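Local coordinates for protein transcription termination factor FttA (Pyrococcus horikoshii, PDB 3AF5) that probably terminates archaeal transcription as a zinc-dependent ribonuclease, cutting nascent RNA at the exit channel of RNA polymerase and degrading the released strand, at residues N101-P106 with I159-S164. Numbering follows the deposited sequence.
Sequences NIAFDP and ILQTES
Gln161, near the end of helix 151-162, lays its long side chain against the backbone of Phe104 on the edge strand 101-105. This is the closely packed part of the contact: Gln161 buries more surface here than any other residue, and Ala103 and Phe104 are themselves buried. Its chain runs extended beyond CG (chi2 -178°), which takes the terminal amide alongside the Phe104 backbone, with small Ala103 just beyond. A glutamine suits this place because its methylene groups pack while its amide can face the backbone of an outer strand. The amide lies near the edge of the Phe104 ring, with the two planes 38° apart, and Gln161 CD is 3.7 Å from Phe104 O. The phenyl group itself turns away from the helix into the KHb interior, where it meets Trp138 edge-to-face and touches Val111 and Pro82.

Pro106 follows Asp105 and turns its compact, apolar ring toward Ser164, Pro106 CB lying 3.8 Å from Ser164 CB; the small serine fits where the chain enters helix 164-178. Looser and more open is the pairing of partly exposed Asp105 and Leu160. Asp105 OD1 lies 4.0 Å from Leu160 CB but bonds to Ser107 OG, while apolar Leu160 also reaches Ile317 of helix 310-318. Away from the zinc sites, the edge strand of the three-stranded KHb sheet, consistent with a type II KH fold, thus packs on the junction of helices 151-162 and 164-178.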
ATOM      1  N   ASN A 101       0.014 -18.723 -16.751  1.00100.71           N
ATOM      2  CA  ASN A 101      -0.299 -19.254 -15.427  1.00 99.43           C
ATOM      3  C   ASN A 101      -1.794 -19.444 -15.207  1.00 98.06           C
ATOM      4  O   ASN A 101      -2.621 -18.879 -15.922  1.00 96.87           O
ATOM      5  CB  ASN A 101       0.259 -18.333 -14.335  1.00100.28           C
ATOM      6  CG  ASN A 101       1.525 -18.881 -13.698  1.00101.20           C
ATOM      7  OD1 ASN A 101       1.515 -19.956 -13.095  1.00101.42           O
ATOM      8  ND2 ASN A 101       2.623 -18.143 -13.827  1.00100.87           N
ATOM      9  N   ILE A 102      -2.127 -20.250 -14.205  1.00 97.44           N
ATOM     10  CA  ILE A 102      -3.515 -20.527 -13.865  1.00 97.19           C
ATOM     11  C   ILE A 102      -3.591 -20.883 -12.379  1.00 96.37           C
ATOM     12  O   ILE A 102      -2.968 -21.842 -11.928  1.00 96.08           O
ATOM     13  CB  ILE A 102      -4.074 -21.682 -14.744  1.00 97.54           C
ATOM     14  CG1 ILE A 102      -5.583 -21.830 -14.528  1.00 98.11           C
ATOM     15  CG2 ILE A 102      -3.339 -22.985 -14.438  1.00 97.86           C
ATOM     16  CD1 ILE A 102      -5.987 -22.310 -13.142  1.00 98.47           C
ATOM     17  N   ALA A 103      -4.357 -20.102 -11.622  1.00 95.88           N
ATOM     18  CA  ALA A 103      -4.496 -20.325 -10.185  1.00 95.19           C
ATOM     19  C   ALA A 103      -5.951 -20.458  -9.737  1.00 94.68           C
ATOM     20  O   ALA A 103      -6.876 -20.112 -10.474  1.00 94.55           O
ATOM     21  CB  ALA A 103      -3.818 -19.192  -9.425  1.00 94.75           C
ATOM     22  N   PHE A 104      -6.141 -20.958  -8.518  1.00 94.30           N
ATOM     23  CA  PHE A 104      -7.472 -21.154  -7.945  1.00 93.87           C
ATOM     24  C   PHE A 104      -7.602 -20.499  -6.577  1.00 93.20           C
ATOM     25  O   PHE A 104      -6.636 -20.419  -5.826  1.00 92.87           O
ATOM     26  CB  PHE A 104      -7.765 -22.650  -7.798  1.00 94.14           C
ATOM     27  CG  PHE A 104      -7.838 -23.386  -9.101  1.00 94.33           C
ATOM     28  CD1 PHE A 104      -9.006 -23.378  -9.856  1.00 94.12           C
ATOM     29  CD2 PHE A 104      -6.731 -24.078  -9.583  1.00 94.21           C
ATOM     30  CE1 PHE A 104      -9.073 -24.049 -11.073  1.00 93.75           C
ATOM     31  CE2 PHE A 104      -6.786 -24.751 -10.799  1.00 94.14           C
ATOM     32  CZ  PHE A 104      -7.962 -24.735 -11.545  1.00 94.33           C
ATOM     33  N   ASP A 105      -8.803 -20.029  -6.260  1.00 93.39           N
ATOM     34  CA  ASP A 105      -9.076 -19.406  -4.969  1.00 93.76           C
ATOM     35  C   ASP A 105     -10.440 -19.888  -4.493  1.00 93.31           C
ATOM     36  O   ASP A 105     -11.438 -19.170  -4.581  1.00 93.55           O
ATOM     37  CB  ASP A 105      -9.063 -17.879  -5.085  1.00 94.41           C
ATOM     38  CG  ASP A 105      -9.391 -17.192  -3.768  1.00 95.55           C
ATOM     39  OD1 ASP A 105      -8.796 -17.561  -2.732  1.00 95.69           O
ATOM     40  OD2 ASP A 105     -10.241 -16.277  -3.766  1.00 96.49           O
ATOM     41  N   PRO A 106     -10.496 -21.122  -3.977  1.00 93.03           N
ATOM     42  CA  PRO A 106     -11.726 -21.741  -3.480  1.00 92.78           C
ATOM     43  C   PRO A 106     -12.496 -20.969  -2.411  1.00 92.70           C
ATOM     44  O   PRO A 106     -13.659 -21.273  -2.146  1.00 93.12           O
ATOM     45  CB  PRO A 106     -11.253 -23.116  -3.001  1.00 92.37           C
ATOM     46  CG  PRO A 106      -9.816 -22.895  -2.673  1.00 92.51           C
ATOM     47  CD  PRO A 106      -9.339 -22.011  -3.775  1.00 92.59           C
ATOM     48  N   ILE A 159      -0.507 -18.961  -1.220  1.00 60.10           N
ATOM     49  CA  ILE A 159      -1.100 -18.941   0.117  1.00 59.43           C
ATOM     50  C   ILE A 159      -2.620 -18.896   0.077  1.00 59.07           C
ATOM     51  O   ILE A 159      -3.288 -19.543   0.874  1.00 58.69           O
ATOM     52  CB  ILE A 159      -0.599 -17.723   0.928  1.00 60.11           C
ATOM     53  CG1 ILE A 159       0.879 -17.912   1.280  1.00 60.40           C
ATOM     54  CG2 ILE A 159      -1.449 -17.538   2.178  1.00 60.01           C
ATOM     55  CD1 ILE A 159       1.520 -16.713   1.949  1.00 59.83           C
ATOM     56  N   LEU A 160      -3.170 -18.132  -0.853  1.00 59.54           N
ATOM     57  CA  LEU A 160      -4.613 -18.028  -0.951  1.00 60.41           C
ATOM     58  C   LEU A 160      -5.295 -19.311  -1.419  1.00 61.46           C
ATOM     59  O   LEU A 160      -6.443 -19.544  -1.069  1.00 61.92           O
ATOM     60  CB  LEU A 160      -5.001 -16.848  -1.856  1.00 61.42           C
ATOM     61  CG  LEU A 160      -5.081 -15.442  -1.226  1.00 60.90           C
ATOM     62  CD1 LEU A 160      -3.800 -15.099  -0.502  1.00 60.62           C
ATOM     63  CD2 LEU A 160      -5.348 -14.414  -2.314  1.00 60.51           C
ATOM     64  N   GLN A 161      -4.621 -20.151  -2.199  1.00 63.74           N
ATOM     65  CA  GLN A 161      -5.278 -21.380  -2.636  1.00 66.19           C
ATOM     66  C   GLN A 161      -5.025 -22.583  -1.743  1.00 66.52           C
ATOM     67  O   GLN A 161      -5.714 -23.598  -1.855  1.00 65.33           O
ATOM     68  CB  GLN A 161      -4.935 -21.725  -4.089  1.00 69.07           C
ATOM     69  CG  GLN A 161      -3.471 -21.777  -4.465  1.00 73.76           C
ATOM     70  CD  GLN A 161      -3.285 -22.079  -5.957  1.00 76.41           C
ATOM     71  OE1 GLN A 161      -2.204 -21.879  -6.515  1.00 78.33           O
ATOM     72  NE2 GLN A 161      -4.342 -22.569  -6.601  1.00 76.13           N
ATOM     73  N   THR A 162      -4.051 -22.469  -0.846  1.00 66.59           N
ATOM     74  CA  THR A 162      -3.758 -23.563   0.069  1.00 67.89           C
ATOM     75  C   THR A 162      -4.371 -23.289   1.442  1.00 68.86           C
ATOM     76  O   THR A 162      -4.412 -24.180   2.292  1.00 69.79           O
ATOM     77  CB  THR A 162      -2.242 -23.770   0.249  1.00 67.11           C
ATOM     78  OG1 THR A 162      -1.680 -22.628   0.902  1.00 69.02           O
ATOM     79  CG2 THR A 162      -1.563 -23.963  -1.102  1.00 67.50           C
ATOM     80  N   GLU A 163      -4.851 -22.063   1.650  1.00 69.10           N
ATOM     81  CA  GLU A 163      -5.454 -21.671   2.929  1.00 69.33           C
ATOM     82  C   GLU A 163      -6.948 -21.424   2.780  1.00 68.10           C
ATOM     83  O   GLU A 163      -7.568 -20.772   3.615  1.00 66.11           O
ATOM     84  CB  GLU A 163      -4.790 -20.399   3.458  1.00 71.70           C
ATOM     85  CG  GLU A 163      -3.273 -20.479   3.563  1.00 74.04           C
ATOM     86  CD  GLU A 163      -2.805 -21.361   4.697  1.00 76.50           C
ATOM     87  OE1 GLU A 163      -1.594 -21.676   4.735  1.00 77.76           O
ATOM     88  OE2 GLU A 163      -3.642 -21.732   5.552  1.00 77.55           O
ATOM     89  N   SER A 164      -7.516 -21.949   1.705  1.00 69.07           N
ATOM     90  CA  SER A 164      -8.934 -21.792   1.423  1.00 70.63           C
ATOM     91  C   SER A 164      -9.832 -22.045   2.626  1.00 70.50           C
ATOM     92  O   SER A 164     -10.806 -21.317   2.841  1.00 70.42           O
ATOM     93  CB  SER A 164      -9.341 -22.726   0.289  1.00 71.88           C
ATOM     94  OG  SER A 164      -8.901 -24.052   0.538  1.00 74.52           O
TER